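Local coordinates for LRR receptor-like serine/threonine-protein kinase RGI3 (Arabidopsis thaliana, PDB 5HZ0) that senses RGF peptide hormones as a plasma-membrane receptor kinase, pairing with SERK co-receptors to maintain the root stem cell niche, at residues 302-307 with 323-328. The protein carries 5 engineered substitutions. Numbering follows the deposited sequence.
Sequences TKLTHL and SNLRSL
L304, L307, L325 and L328 make the apolar side of this contact between two successive turns of the extracellular leucine-rich repeat domain. CD2 of L304 meets CD2 of L325 at 4.3 Å, one methyl against another. In L328, chi1 (-162°) sets CG anti to the backbone N and chi2 (65°) places CD1, which lies 4.2 Å from CB of L307. All four are buried, and leucine, apolar and branched, suits a place where side chains from two adjacent turns pack together.

Carbonyl oxygens also face carbon. CA of L328 lies 3.3 Å from the oxygen of L304, a bent and at most weak C-H...O contact; the amide N of L328 is also close, but its angle is too poor for a hydrogen bond. CD1 of L328 lies 3.6 Å from the oxygen of T305. S327 is small enough to bring its CB to 4.1 Å from the oxygen of T302. CG2 of T305 approaches the oxygen of S327.

Several polar side chains bond within one segment or to other neighbours. OG1 of T305 and ND1 of H306 share a 2.8 Å hydrogen bond, and OG1 also bonds to the oxygen of Q281. The flexible chain of exposed R326 turns back so that NE donates, in its guanidinium plane, to the oxygen of S323. The long chain of exposed K303 lets NZ hydrogen-bond to OD1 of N279.

T305 O bonds to OG1 of T329, and backbone bonds of T305 with T329 and M330 lead into parallel strands 306-308 and 330-332. Equivalent positions of consecutive coils thus stack with leucines turned inward, the architecture of a leucine-rich repeat solenoid.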
loop_
_atom_site.group_PDB
_atom_site.type_symbol
_atom_site.label_atom_id
_atom_site.label_comp_id
_atom_site.label_asym_id
_atom_site.label_seq_id
_atom_site.Cartn_x
_atom_site.Cartn_y
_atom_site.Cartn_z
ATOM N N THR A 302 -25.605 -7.208 4.993
ATOM C CA THR A 302 -25.215 -8.389 5.749
ATOM C C THR A 302 -24.010 -9.055 5.135
ATOM O O THR A 302 -23.303 -9.808 5.799
ATOM C CB THR A 302 -26.392 -9.387 5.882
ATOM O OG1 THR A 302 -26.975 -9.619 4.594
ATOM C CG2 THR A 302 -27.445 -8.799 6.773
ATOM N N LYS A 303 -23.779 -8.770 3.862
ATOM C CA LYS A 303 -22.672 -9.378 3.135
ATOM C C LYS A 303 -21.375 -8.556 3.153
ATOM O O LYS A 303 -20.412 -8.921 2.480
ATOM C CB LYS A 303 -23.078 -9.653 1.685
ATOM C CG LYS A 303 -24.109 -10.757 1.498
ATOM C CD LYS A 303 -24.638 -10.743 0.062
ATOM C CE LYS A 303 -24.961 -12.143 -0.440
ATOM N NZ LYS A 303 -25.020 -12.231 -1.941
ATOM N N LEU A 304 -21.347 -7.439 3.879
ATOM C CA LEU A 304 -20.159 -6.580 3.867
ATOM C C LEU A 304 -18.946 -7.333 4.395
ATOM O O LEU A 304 -18.927 -7.757 5.543
ATOM C CB LEU A 304 -20.407 -5.377 4.780
ATOM C CG LEU A 304 -19.968 -3.947 4.443
ATOM C CD1 LEU A 304 -20.181 -3.574 2.974
ATOM C CD2 LEU A 304 -20.748 -2.998 5.343
ATOM N N THR A 305 -17.932 -7.506 3.554
ATOM C CA THR A 305 -16.606 -7.939 4.010
ATOM C C THR A 305 -15.644 -6.791 4.371
ATOM O O THR A 305 -14.898 -6.854 5.363
ATOM C CB THR A 305 -15.973 -8.937 3.026
ATOM O OG1 THR A 305 -15.653 -8.263 1.807
ATOM C CG2 THR A 305 -16.968 -10.045 2.721
ATOM N N HIS A 306 -15.658 -5.751 3.546
ATOM C CA HIS A 306 -14.671 -4.676 3.648
ATOM C C HIS A 306 -15.326 -3.324 3.883
ATOM O O HIS A 306 -16.079 -2.836 3.036
ATOM C CB HIS A 306 -13.821 -4.616 2.385
ATOM C CG HIS A 306 -12.837 -5.727 2.269
ATOM N ND1 HIS A 306 -13.181 -6.992 1.864
ATOM C CD2 HIS A 306 -11.497 -5.761 2.507
ATOM C CE1 HIS A 306 -12.108 -7.768 1.853
ATOM N NE2 HIS A 306 -11.077 -7.033 2.237
ATOM N N LEU A 307 -15.063 -2.733 5.043
ATOM C CA LEU A 307 -15.507 -1.365 5.257
ATOM C C LEU A 307 -14.287 -0.492 5.539
ATOM O O LEU A 307 -13.700 -0.560 6.629
ATOM C CB LEU A 307 -16.493 -1.313 6.420
ATOM C CG LEU A 307 -17.100 0.032 6.822
ATOM C CD1 LEU A 307 -17.825 0.699 5.654
ATOM C CD2 LEU A 307 -18.049 -0.194 8.020
ATOM N N SER A 323 -22.408 -5.721 15.199
ATOM C CA SER A 323 -22.458 -7.178 15.387
ATOM C C SER A 323 -23.235 -7.889 14.268
ATOM O O SER A 323 -22.982 -9.053 13.964
ATOM C CB SER A 323 -23.057 -7.522 16.747
ATOM O OG SER A 323 -24.037 -6.566 17.117
ATOM N N ASN A 324 -24.156 -7.178 13.630
ATOM C CA ASN A 324 -24.904 -7.754 12.522
ATOM C C ASN A 324 -24.093 -8.056 11.273
ATOM O O ASN A 324 -24.508 -8.885 10.461
ATOM C CB ASN A 324 -26.114 -6.900 12.161
ATOM C CG ASN A 324 -27.318 -7.244 12.991
ATOM O OD1 ASN A 324 -27.869 -8.338 12.873
ATOM N ND2 ASN A 324 -27.731 -6.322 13.848
ATOM N N LEU A 325 -22.934 -7.426 11.105
ATOM C CA LEU A 325 -22.181 -7.744 9.911
ATOM C C LEU A 325 -21.287 -8.896 10.298
ATOM O O LEU A 325 -20.201 -8.707 10.853
ATOM C CB LEU A 325 -21.331 -6.550 9.514
ATOM C CG LEU A 325 -22.092 -5.229 9.545
ATOM C CD1 LEU A 325 -21.144 -4.074 9.613
ATOM C CD2 LEU A 325 -22.965 -5.145 8.308
ATOM N N ARG A 326 -21.720 -10.094 9.912
ATOM C CA ARG A 326 -21.114 -11.314 10.402
ATOM C C ARG A 326 -20.042 -11.785 9.454
ATOM O O ARG A 326 -19.288 -12.691 9.767
ATOM C CB ARG A 326 -22.173 -12.404 10.592
ATOM C CG ARG A 326 -23.153 -12.116 11.716
ATOM C CD ARG A 326 -22.449 -12.118 13.065
ATOM N NE ARG A 326 -23.313 -11.606 14.120
ATOM C CZ ARG A 326 -24.227 -12.334 14.749
ATOM N NH1 ARG A 326 -24.386 -13.613 14.432
ATOM N NH2 ARG A 326 -24.975 -11.783 15.694
ATOM N N SER A 327 -19.991 -11.165 8.284
ATOM C CA SER A 327 -18.978 -11.484 7.297
ATOM C C SER A 327 -17.801 -10.499 7.244
ATOM O O SER A 327 -16.846 -10.724 6.501
ATOM C CB SER A 327 -19.625 -11.672 5.929
ATOM O OG SER A 327 -20.390 -12.866 5.928
ATOM N N LEU A 328 -17.850 -9.447 8.069
ATOM C CA LEU A 328 -16.821 -8.401 8.032
ATOM C C LEU A 328 -15.418 -8.945 8.337
ATOM O O LEU A 328 -15.150 -9.473 9.430
ATOM C CB LEU A 328 -17.179 -7.336 9.059
ATOM C CG LEU A 328 -16.558 -5.944 9.004
ATOM C CD1 LEU A 328 -16.998 -5.226 7.738
ATOM C CD2 LEU A 328 -16.945 -5.142 10.245
#